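Local coordinates for protein Kinase A (Toxoplasma gondii, PDB 5J3U), which binds cyclic AMP in two cyclic nucleotide-binding domains and, as in related regulatory chains, probably inhibits a protein kinase A catalytic subunit until the nucleotide arrives, at residues A168-Q173 against V179-E184; G209-E214 against D252-K257; I218-R223 against L238-F243. All blocks are in the same frame, centred on the assembly; numbering follows the deposited sequence.

Contact 1 of 3, residues A168-Q173 against V179-E184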
loop_
_atom_site.group_PDB
_atom_site.type_symbol
_atom_site.label_atom_id
_atom_site.label_comp_id
_atom_site.label_asym_id
_atom_site.label_seq_id
_atom_site.Cartn_x
_atom_site.Cartn_y
_atom_site.Cartn_z
ATOM N N ALA A 168 19.087 7.548 -8.279
ATOM C CA ALA A 168 17.979 6.675 -8.724
ATOM C C ALA A 168 16.766 7.534 -9.085
ATOM O O ALA A 168 16.409 8.481 -8.381
ATOM C CB ALA A 168 17.636 5.663 -7.665
ATOM N N TYR A 169 16.152 7.258 -10.232
ATOM C CA TYR A 169 14.994 8.018 -10.669
ATOM C C TYR A 169 13.797 7.444 -9.945
ATOM O O TYR A 169 13.530 6.243 -10.033
ATOM C CB TYR A 169 14.783 7.906 -12.206
ATOM C CG TYR A 169 15.722 8.790 -12.991
ATOM C CD1 TYR A 169 17.082 8.526 -12.996
ATOM C CD2 TYR A 169 15.256 9.906 -13.691
ATOM C CE1 TYR A 169 17.977 9.365 -13.644
ATOM C CE2 TYR A 169 16.150 10.729 -14.396
ATOM C CZ TYR A 169 17.502 10.446 -14.364
ATOM O OH TYR A 169 18.412 11.301 -15.058
ATOM N N ILE A 170 13.064 8.297 -9.260
ATOM C CA ILE A 170 11.795 7.886 -8.614
ATOM C C ILE A 170 10.663 7.936 -9.665
ATOM O O ILE A 170 9.851 7.014 -9.755
ATOM C CB ILE A 170 11.499 8.764 -7.384
ATOM C CG1 ILE A 170 12.677 8.689 -6.404
ATOM C CG2 ILE A 170 10.170 8.382 -6.697
ATOM C CD1 ILE A 170 12.516 9.599 -5.220
ATOM N N VAL A 171 10.605 9.019 -10.431
ATOM C CA VAL A 171 9.771 9.110 -11.614
ATOM C C VAL A 171 10.590 9.659 -12.769
ATOM O O VAL A 171 11.585 10.398 -12.567
ATOM C CB VAL A 171 8.456 9.896 -11.428
ATOM C CG1 VAL A 171 7.657 9.388 -10.197
ATOM C CG2 VAL A 171 8.682 11.390 -11.404
ATOM N N ARG A 172 10.175 9.278 -13.977
ATOM C CA ARG A 172 10.797 9.745 -15.218
ATOM C C ARG A 172 9.790 10.524 -16.078
ATOM O O ARG A 172 8.629 10.099 -16.227
ATOM C CB ARG A 172 11.341 8.530 -15.989
ATOM C CG ARG A 172 12.327 7.652 -15.203
ATOM C CD ARG A 172 12.697 6.367 -15.885
ATOM N NE ARG A 172 13.477 5.495 -15.025
ATOM C CZ ARG A 172 14.801 5.486 -14.900
ATOM N NH1 ARG A 172 15.357 4.632 -14.032
ATOM N NH2 ARG A 172 15.588 6.320 -15.624
ATOM N N GLN A 173 10.241 11.613 -16.669
ATOM C CA GLN A 173 9.407 12.458 -17.458
ATOM C C GLN A 173 8.904 11.640 -18.660
ATOM O O GLN A 173 9.675 10.906 -19.283
ATOM C CB GLN A 173 10.169 13.665 -17.959
ATOM C CG GLN A 173 9.331 14.616 -18.752
ATOM C CD GLN A 173 10.034 15.965 -19.036
ATOM O OE1 GLN A 173 11.099 16.268 -18.491
ATOM N NE2 GLN A 173 9.404 16.766 -19.845
ATOM N N VAL A 179 1.286 6.967 -8.972
ATOM C CA VAL A 179 1.713 7.035 -7.530
ATOM C C VAL A 179 1.986 8.487 -7.129
ATOM O O VAL A 179 2.648 9.247 -7.869
ATOM C CB VAL A 179 2.979 6.209 -7.262
ATOM C CG1 VAL A 179 3.401 6.290 -5.769
ATOM C CG2 VAL A 179 2.760 4.779 -7.685
ATOM N N PHE A 180 1.490 8.865 -5.949
ATOM C CA PHE A 180 1.758 10.168 -5.321
ATOM C C PHE A 180 2.792 9.914 -4.232
ATOM O O PHE A 180 2.668 8.911 -3.538
ATOM C CB PHE A 180 0.447 10.722 -4.741
ATOM C CG PHE A 180 0.588 11.979 -3.912
ATOM C CD1 PHE A 180 1.003 13.157 -4.460
ATOM C CD2 PHE A 180 0.293 11.956 -2.549
ATOM C CE1 PHE A 180 1.080 14.314 -3.720
ATOM C CE2 PHE A 180 0.314 13.116 -1.810
ATOM C CZ PHE A 180 0.718 14.299 -2.361
ATOM N N TYR A 181 3.808 10.789 -4.133
ATOM C CA TYR A 181 4.914 10.652 -3.215
ATOM C C TYR A 181 5.065 11.820 -2.221
ATOM O O TYR A 181 4.768 12.976 -2.524
ATOM C CB TYR A 181 6.221 10.558 -4.018
ATOM C CG TYR A 181 6.330 9.389 -4.940
ATOM C CD1 TYR A 181 6.773 8.160 -4.500
ATOM C CD2 TYR A 181 5.983 9.521 -6.286
ATOM C CE1 TYR A 181 6.892 7.081 -5.376
ATOM C CE2 TYR A 181 6.060 8.458 -7.143
ATOM C CZ TYR A 181 6.527 7.252 -6.703
ATOM O OH TYR A 181 6.648 6.178 -7.551
ATOM N N ILE A 182 5.401 11.500 -0.983
ATOM C CA ILE A 182 5.786 12.472 0.011
ATOM C C ILE A 182 7.153 12.020 0.590
ATOM O O ILE A 182 7.356 10.836 0.938
ATOM C CB ILE A 182 4.779 12.582 1.147
ATOM C CG1 ILE A 182 3.316 12.582 0.617
ATOM C CG2 ILE A 182 5.123 13.816 1.939
ATOM C CD1 ILE A 182 2.268 12.458 1.724
ATOM N N VAL A 183 8.110 12.929 0.658
ATOM C CA VAL A 183 9.407 12.583 1.103
ATOM C C VAL A 183 9.315 12.473 2.635
ATOM O O VAL A 183 8.992 13.452 3.312
ATOM C CB VAL A 183 10.457 13.673 0.768
ATOM C CG1 VAL A 183 11.794 13.307 1.332
ATOM C CG2 VAL A 183 10.592 13.903 -0.758
ATOM N N GLU A 184 9.655 11.321 3.150
ATOM C CA GLU A 184 9.710 11.124 4.627
ATOM C C GLU A 184 11.029 11.636 5.217
ATOM O O GLU A 184 11.039 12.274 6.276
ATOM C CB GLU A 184 9.594 9.637 4.969
ATOM C CG GLU A 184 8.307 8.982 4.519
ATOM C CD GLU A 184 8.212 7.484 4.886
ATOM O OE1 GLU A 184 8.445 7.184 6.108
ATOM O OE2 GLU A 184 7.875 6.648 3.980
#
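Inside the beta roll of the second cyclic nucleotide-binding domain, Ile170 and Val171 pack on the Tyr181 ring of strand 179-183. The two strands lie in different sheets of the roll, and the CA atoms of Ile170 and Tyr181 stay 9.2 Å apart, so side chains alone bridge the gap. Over one ring face sits the branch methyl CG2 of Ile170, 3.8 Å from the centroid of the Tyr181 ring and 14° off its normal, which is a CH-pi contact. Ile170 chi1 of -57° sets CG1 beside the backbone N and leaves CG2 anti to it, pointing at the ring. Val171 adds CG1, which meets Tyr181 CE2 at 3.6 Å from an oblique direction. The opposite face of the ring carries Val179 CG1 of the same strand, 3.4 Å above the plane, so methyl groups sandwich the aromatic group. That both Ile170 and Val171 turn inward follows from a classic beta bulge, in which the two residues face Val227 of the neighbouring strand. Val171 also touches the bound cyclic AMP and the side chain of Arg223. All three touching residues are buried and their meeting is purely apolar; methyls over both faces probably restrict the tilt of the Tyr181 ring, next to Val171 of the nucleotide pocket.

Contact 2 of 3, residues G209-E214 against D252-K257; sequences GDYFGE and DLLSKK. With CMP (adenosine-3',5'-cyclic-monophosphate), chain B.
Two groups of segment 209-214 grip O2' of the cyclic AMP ribose: its hydroxyl donates to Glu214 OE1 at 2.7 Å, and it accepts from Gly213 N at 3.0 Å, with an N-H...O angle of 157°. The second carboxylate oxygen carries the link to helix 250-257. A water donates to Glu214 OE2 at 2.6 Å and also to the backbone carbonyl oxygen of Leu254 at 2.8 Å, while the hydroxyl of Tyr261, the last residue, which also bonds to the nucleotide, bonds to the same OE2. The Glu214 chain leaves its backbone between N and carbonyl carbon (chi1 75°) and folds again at chi2, which brings the carboxylate back between sugar and water. Beside this polar path lies an apolar one. Leu254 sends CD2 obliquely against the Tyr211 ring, 3.4 Å from CE1, and its other methyl, CD1, rests more loosely on Glu214 CB. Farther along the helix, the bent chain of Lys257 brings CE to 3.3 Å from Tyr211 OH, whereas its amino group pairs with Glu260. Ile143 touches Tyr211, Leu254 and Lys257, covering this part of the seam. With OE1 on the ribose and OE2 on the water and Tyr261, the Glu214 carboxylate is restrained in rotation; this is consistent with ribose binding being linked, through one side chain and one water, to the position of helix 250-257.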
loop_
_atom_site.group_PDB
_atom_site.type_symbol
_atom_site.label_atom_id
_atom_site.label_comp_id
_atom_site.label_asym_id
_atom_site.label_seq_id
_atom_site.Cartn_x
_atom_site.Cartn_y
_atom_site.Cartn_z
ATOM N N GLY A 209 9.142 16.105 3.976
ATOM C CA GLY A 209 7.858 16.729 4.090
ATOM C C GLY A 209 7.293 17.261 2.786
ATOM O O GLY A 209 6.144 17.542 2.704
ATOM N N ASP A 210 8.123 17.384 1.763
ATOM C CA ASP A 210 7.620 17.836 0.443
ATOM C C ASP A 210 6.951 16.700 -0.337
ATOM O O ASP A 210 7.305 15.541 -0.160
ATOM C CB ASP A 210 8.768 18.320 -0.390
ATOM C CG ASP A 210 9.343 19.637 0.099
ATOM O OD1 ASP A 210 8.603 20.397 0.740
ATOM O OD2 ASP A 210 10.538 19.905 -0.142
ATOM N N TYR A 211 6.035 17.046 -1.233
ATOM C CA TYR A 211 5.341 16.046 -2.050
ATOM C C TYR A 211 5.664 16.264 -3.524
ATOM O O TYR A 211 6.075 17.362 -3.910
ATOM C CB TYR A 211 3.834 16.112 -1.849
ATOM C CG TYR A 211 3.238 17.441 -2.196
ATOM C CD1 TYR A 211 2.984 17.795 -3.516
ATOM C CD2 TYR A 211 2.999 18.394 -1.180
ATOM C CE1 TYR A 211 2.497 19.064 -3.823
ATOM C CE2 TYR A 211 2.518 19.666 -1.489
ATOM C CZ TYR A 211 2.273 19.992 -2.793
ATOM O OH TYR A 211 1.791 21.277 -3.038
ATOM N N PHE A 212 5.471 15.213 -4.313
ATOM C CA PHE A 212 5.588 15.328 -5.772
ATOM C C PHE A 212 4.806 14.184 -6.415
ATOM O O PHE A 212 4.439 13.224 -5.742
ATOM C CB PHE A 212 7.064 15.325 -6.206
ATOM C CG PHE A 212 7.839 14.104 -5.814
ATOM C CD1 PHE A 212 7.845 12.962 -6.635
ATOM C CD2 PHE A 212 8.575 14.053 -4.634
ATOM C CE1 PHE A 212 8.593 11.847 -6.344
ATOM C CE2 PHE A 212 9.319 12.899 -4.316
ATOM C CZ PHE A 212 9.325 11.794 -5.143
ATOM N N GLY A 213 4.596 14.260 -7.743
ATOM C CA GLY A 213 3.957 13.192 -8.455
ATOM C C GLY A 213 2.452 13.345 -8.466
ATOM O O GLY A 213 1.760 12.391 -8.808
ATOM N N GLU A 214 1.932 14.527 -8.110
ATOM C CA GLU A 214 0.492 14.731 -8.106
ATOM C C GLU A 214 -0.050 15.047 -9.502
ATOM O O GLU A 214 -1.211 14.761 -9.740
ATOM C CB GLU A 214 0.024 15.833 -7.165
ATOM C CG GLU A 214 0.241 17.302 -7.543
ATOM C CD GLU A 214 1.675 17.830 -7.582
ATOM O OE1 GLU A 214 2.639 17.070 -7.533
ATOM O OE2 GLU A 214 1.872 19.081 -7.660
ATOM N N ASP A 252 -8.241 19.511 -4.846
ATOM C CA ASP A 252 -8.512 20.883 -5.319
ATOM C C ASP A 252 -7.405 21.815 -4.927
ATOM O O ASP A 252 -6.995 22.671 -5.735
ATOM C CB ASP A 252 -9.860 21.420 -4.803
ATOM C CG ASP A 252 -11.044 20.587 -5.222
ATOM O OD1 ASP A 252 -11.067 20.045 -6.346
ATOM O OD2 ASP A 252 -12.000 20.513 -4.432
ATOM N N LEU A 253 -6.898 21.685 -3.700
ATOM C CA LEU A 253 -5.733 22.490 -3.293
ATOM C C LEU A 253 -4.528 22.228 -4.171
ATOM O O LEU A 253 -3.804 23.146 -4.500
ATOM C CB LEU A 253 -5.317 22.231 -1.843
ATOM C CG LEU A 253 -6.260 22.469 -0.692
ATOM C CD1 LEU A 253 -5.571 22.063 0.611
ATOM C CD2 LEU A 253 -6.659 23.945 -0.618
ATOM N N LEU A 254 -4.278 20.950 -4.472
ATOM C CA LEU A 254 -3.150 20.569 -5.260
ATOM C C LEU A 254 -3.294 21.100 -6.685
ATOM O O LEU A 254 -2.307 21.557 -7.297
ATOM C CB LEU A 254 -2.978 19.037 -5.260
ATOM C CG LEU A 254 -2.393 18.465 -3.960
ATOM C CD1 LEU A 254 -2.490 16.966 -4.018
ATOM C CD2 LEU A 254 -0.947 18.919 -3.729
ATOM N N SER A 255 -4.511 21.087 -7.178
ATOM C CA SER A 255 -4.799 21.560 -8.531
ATOM C C SER A 255 -4.536 23.065 -8.634
ATOM O O SER A 255 -3.882 23.555 -9.577
ATOM C CB SER A 255 -6.229 21.253 -8.918
ATOM O OG SER A 255 -6.328 21.340 -10.312
ATOM N N LYS A 256 -5.011 23.806 -7.645
ATOM C CA LYS A 256 -4.796 25.252 -7.648
ATOM C C LYS A 256 -3.310 25.618 -7.444
ATOM O O LYS A 256 -2.801 26.536 -8.105
ATOM C CB LYS A 256 -5.739 25.930 -6.637
ATOM C CG LYS A 256 -7.221 25.836 -7.057
ATOM C CD LYS A 256 -8.091 26.737 -6.153
ATOM C CE LYS A 256 -9.596 26.642 -6.408
ATOM N NZ LYS A 256 -10.188 25.507 -5.647
ATOM N N LYS A 257 -2.603 24.888 -6.590
ATOM C CA LYS A 257 -1.175 25.117 -6.377
ATOM C C LYS A 257 -0.284 24.773 -7.575
ATOM O O LYS A 257 0.844 25.243 -7.632
ATOM C CB LYS A 257 -0.670 24.396 -5.150
ATOM C CG LYS A 257 -1.273 24.953 -3.876
ATOM C CD LYS A 257 -0.888 24.129 -2.663
ATOM C CE LYS A 257 0.590 24.266 -2.308
ATOM N NZ LYS A 257 1.002 25.687 -2.027
HETATM P P CMP B . 4.145 14.558 -12.039
HETATM O O1P CMP B . 3.167 13.532 -11.630
HETATM O O2P CMP B . 3.973 15.209 -13.417
HETATM O "O5'" CMP B . 5.598 13.892 -11.958
HETATM C "C5'" CMP B . 6.730 14.778 -12.053
HETATM C "C4'" CMP B . 6.583 15.706 -10.844
HETATM O "O4'" CMP B . 7.584 16.729 -10.724
HETATM C "C3'" CMP B . 5.328 16.547 -10.980
HETATM O "O3'" CMP B . 4.185 15.687 -10.874
HETATM C "C2'" CMP B . 5.496 17.583 -9.899
HETATM O "O2'" CMP B . 5.165 17.047 -8.586
HETATM C "C1'" CMP B . 7.015 17.728 -9.912
HETATM N N9 CMP B . 7.444 18.991 -10.432
HETATM C C8 CMP B . 8.391 19.741 -9.829
HETATM N N7 CMP B . 8.642 20.883 -10.577
HETATM C C5 CMP B . 7.874 20.821 -11.685
HETATM C C6 CMP B . 7.624 21.680 -12.881
HETATM N N6 CMP B . 8.292 22.860 -13.069
HETATM N N1 CMP B . 6.714 21.220 -13.752
HETATM C C2 CMP B . 6.035 20.043 -13.656
HETATM N N3 CMP B . 6.216 19.224 -12.570
HETATM C C4 CMP B . 7.074 19.572 -11.583
HETATM O O HOH W 1 0.483 21.192 -7.148
#

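Contact 3 of 3, residues I218-R223 against L238-F243. With CMP (adenosine-3',5'-cyclic-monophosphate), chain B.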
loop_
_atom_site.group_PDB
_atom_site.type_symbol
_atom_site.label_atom_id
_atom_site.label_comp_id
_atom_site.label_asym_id
_atom_site.label_seq_id
_atom_site.Cartn_x
_atom_site.Cartn_y
_atom_site.Cartn_z
ATOM N N ILE A 218 -3.821 14.133 -11.072
ATOM C CA ILE A 218 -4.820 15.156 -11.194
ATOM C C ILE A 218 -5.170 15.429 -12.655
ATOM O O ILE A 218 -6.340 15.622 -12.964
ATOM C CB ILE A 218 -4.406 16.464 -10.526
ATOM C CG1 ILE A 218 -4.309 16.243 -9.004
ATOM C CG2 ILE A 218 -5.399 17.581 -10.819
ATOM C CD1 ILE A 218 -3.541 17.309 -8.270
ATOM N N ASN A 219 -4.159 15.451 -13.514
ATOM C CA ASN A 219 -4.345 15.858 -14.921
ATOM C C ASN A 219 -4.493 14.711 -15.874
ATOM O O ASN A 219 -4.760 14.927 -17.072
ATOM C CB ASN A 219 -3.182 16.726 -15.365
ATOM C CG ASN A 219 -3.097 18.027 -14.628
ATOM O OD1 ASN A 219 -4.103 18.610 -14.235
ATOM N ND2 ASN A 219 -1.901 18.545 -14.529
ATOM N N GLU A 220 -4.261 13.483 -15.404
ATOM C CA GLU A 220 -4.378 12.295 -16.220
ATOM C C GLU A 220 -3.420 12.369 -17.406
ATOM O O GLU A 220 -3.835 12.181 -18.561
ATOM C CB GLU A 220 -5.811 12.091 -16.737
ATOM C CG GLU A 220 -6.913 12.289 -15.707
ATOM C CD GLU A 220 -6.770 11.414 -14.500
ATOM O OE1 GLU A 220 -5.887 10.516 -14.500
ATOM O OE2 GLU A 220 -7.556 11.628 -13.547
ATOM N N GLU A 221 -2.174 12.744 -17.102
ATOM C CA GLU A 221 -1.148 12.981 -18.116
ATOM C C GLU A 221 0.116 12.209 -17.723
ATOM O O GLU A 221 0.305 11.812 -16.551
ATOM C CB GLU A 221 -0.786 14.450 -18.165
ATOM C CG GLU A 221 -1.856 15.357 -18.707
ATOM C CD GLU A 221 -1.362 16.772 -18.897
ATOM O OE1 GLU A 221 -0.241 17.094 -18.480
ATOM O OE2 GLU A 221 -2.091 17.583 -19.486
ATOM N N PRO A 222 1.057 12.075 -18.670
ATOM C CA PRO A 222 2.319 11.452 -18.300
ATOM C C PRO A 222 3.045 12.360 -17.331
ATOM O O PRO A 222 2.777 13.557 -17.310
ATOM C CB PRO A 222 3.138 11.442 -19.619
ATOM C CG PRO A 222 2.096 11.470 -20.682
ATOM C CD PRO A 222 0.930 12.282 -20.137
ATOM N N ARG A 223 3.981 11.784 -16.632
ATOM C CA ARG A 223 4.834 12.551 -15.714
ATOM C C ARG A 223 5.435 13.763 -16.419
ATOM O O ARG A 223 5.996 13.621 -17.545
ATOM C CB ARG A 223 5.974 11.661 -15.227
ATOM C CG ARG A 223 5.618 10.451 -14.360
ATOM C CD ARG A 223 4.823 10.857 -13.096
ATOM N NE ARG A 223 4.743 9.726 -12.178
ATOM C CZ ARG A 223 4.052 9.739 -11.039
ATOM N NH1 ARG A 223 3.383 10.818 -10.687
ATOM N NH2 ARG A 223 4.034 8.647 -10.283
ATOM N N LEU A 238 1.483 6.708 -2.246
ATOM C CA LEU A 238 0.023 6.550 -2.278
ATOM C C LEU A 238 -0.419 6.286 -3.726
ATOM O O LEU A 238 -0.163 7.096 -4.618
ATOM C CB LEU A 238 -0.625 7.817 -1.801
ATOM C CG LEU A 238 -2.117 7.839 -1.527
ATOM C CD1 LEU A 238 -2.452 6.924 -0.356
ATOM C CD2 LEU A 238 -2.629 9.241 -1.296
ATOM N N GLU A 239 -1.039 5.140 -3.961
ATOM C CA GLU A 239 -1.509 4.756 -5.301
ATOM C C GLU A 239 -2.655 5.602 -5.766
ATOM O O GLU A 239 -3.394 6.120 -4.991
ATOM C CB GLU A 239 -1.980 3.307 -5.324
ATOM C CG GLU A 239 -0.873 2.309 -5.191
ATOM C CD GLU A 239 -1.367 0.885 -5.364
ATOM O OE1 GLU A 239 -2.469 0.582 -4.873
ATOM O OE2 GLU A 239 -0.647 0.066 -5.963
ATOM N N ARG A 240 -2.776 5.733 -7.089
ATOM C CA ARG A 240 -3.786 6.562 -7.742
ATOM C C ARG A 240 -5.204 6.406 -7.217
ATOM O O ARG A 240 -5.898 7.401 -6.888
ATOM C CB ARG A 240 -3.771 6.185 -9.243
ATOM C CG ARG A 240 -4.896 6.789 -10.054
ATOM C CD ARG A 240 -4.804 6.321 -11.499
ATOM N NE ARG A 240 -3.752 7.042 -12.204
ATOM C CZ ARG A 240 -3.860 8.281 -12.655
ATOM N NH1 ARG A 240 -4.968 8.966 -12.489
ATOM N NH2 ARG A 240 -2.836 8.846 -13.274
ATOM N N LYS A 241 -5.624 5.149 -7.073
ATOM C CA LYS A 241 -6.970 4.881 -6.616
ATOM C C LYS A 241 -7.187 5.423 -5.196
ATOM O O LYS A 241 -8.207 6.014 -4.937
ATOM C CB LYS A 241 -7.302 3.397 -6.660
ATOM C CG LYS A 241 -8.779 3.152 -6.447
ATOM C CD LYS A 241 -9.151 1.722 -6.790
ATOM C CE LYS A 241 -9.149 1.459 -8.287
ATOM N NZ LYS A 241 -9.902 0.204 -8.589
ATOM N N SER A 242 -6.216 5.216 -4.305
ATOM C CA SER A 242 -6.290 5.763 -2.942
ATOM C C SER A 242 -6.226 7.264 -2.922
ATOM O O SER A 242 -6.882 7.908 -2.120
ATOM C CB SER A 242 -5.169 5.240 -2.053
ATOM O OG SER A 242 -5.153 3.856 -2.137
ATOM N N PHE A 243 -5.388 7.845 -3.785
ATOM C CA PHE A 243 -5.324 9.284 -3.895
ATOM C C PHE A 243 -6.688 9.901 -4.246
ATOM O O PHE A 243 -7.176 10.855 -3.602
ATOM C CB PHE A 243 -4.279 9.663 -4.954
ATOM C CG PHE A 243 -4.114 11.133 -5.187
ATOM C CD1 PHE A 243 -4.881 11.798 -6.165
ATOM C CD2 PHE A 243 -3.082 11.840 -4.588
ATOM C CE1 PHE A 243 -4.688 13.131 -6.418
ATOM C CE2 PHE A 243 -2.874 13.181 -4.870
ATOM C CZ PHE A 243 -3.673 13.826 -5.781
HETATM P P CMP B . 4.145 14.558 -12.039
HETATM O O1P CMP B . 3.167 13.532 -11.630
HETATM O O2P CMP B . 3.973 15.209 -13.417
HETATM O "O5'" CMP B . 5.598 13.892 -11.958
HETATM C "C5'" CMP B . 6.730 14.778 -12.053
HETATM C "C4'" CMP B . 6.583 15.706 -10.844
HETATM O "O4'" CMP B . 7.584 16.729 -10.724
HETATM C "C3'" CMP B . 5.328 16.547 -10.980
HETATM O "O3'" CMP B . 4.185 15.687 -10.874
HETATM C "C2'" CMP B . 5.496 17.583 -9.899
HETATM O "O2'" CMP B . 5.165 17.047 -8.586
HETATM C "C1'" CMP B . 7.015 17.728 -9.912
HETATM N N9 CMP B . 7.444 18.991 -10.432
HETATM C C8 CMP B . 8.391 19.741 -9.829
HETATM N N7 CMP B . 8.642 20.883 -10.577
HETATM C C5 CMP B . 7.874 20.821 -11.685
HETATM C C6 CMP B . 7.624 21.680 -12.881
HETATM N N6 CMP B . 8.292 22.860 -13.069
HETATM N N1 CMP B . 6.714 21.220 -13.752
HETATM C C2 CMP B . 6.035 20.043 -13.656
HETATM N N3 CMP B . 6.216 19.224 -12.570
HETATM C C4 CMP B . 7.074 19.572 -11.583
#
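Glu220 and Arg240 form the salt bridge between these segments, with Glu220 OE1 2.7 Å from Arg240 NH1. As a hydrogen bond it is weak: the N-H...O angle is 128°, and the carboxylate and guanidinium planes stand 38° apart, so the carboxylate meets the arginine obliquely. Each charge has a second partner, Lys244 for Glu220 OE2 and Asp178 for Arg240 NE. Arg240 NH2 bonds to the carbonyl oxygens of Gly177 and Ala216, which helps to fix the guanidinium. Arg240 extends from its backbone with CG anti to N, then bends at chi3, with chi4 turned as well (-77°), swinging its head toward the carboxylate. On the ligand side, Arg223 NH1 donates to cyclic AMP O1P at 2.9 Å, and the phosphate oxygen lies at the edge of the guanidinium, in its plane. Gly213 O shares NH1, and Val179 O holds NH2, so backbone carbonyls orient the phosphate-binding arginine. Outward from the charges, Ile218 CG1 comes up to the edge of the Phe243 ring, 4.1 Å from CE1, in a looser apolar contact; Leu254 touches both side chains. Segment 218-223 thus runs from the end of the short helix 215-219 to the arginine that binds the cyclic phosphate, the arrangement of the phosphate-binding cassette of cyclic nucleotide-binding domains, here braced against the start of helix 240-246.

In the fold
Entering the second cyclic nucleotide-binding domain from the N terminus, contact 1 closes a short loop, bringing strand 169-171 of one sheet against strand 179-183 of the other. Contact 2 opens later, at strand 211-212, and closes at helix 250-257; contact 3 is nested wholly inside that loop. Strand 179-183 is the common neighbour, flanked by strands 211-212 and 232-239: Tyr181 and Phe212 share backbone hydrogen bonding, and Phe180 N meets Leu238 O at 2.8 Å. All three contacts hold residues of the nucleotide pocket, and Leu254 packs on Ile218 and Phe243, tying the C-terminal helices to the roll and its phosphate-binding cassette.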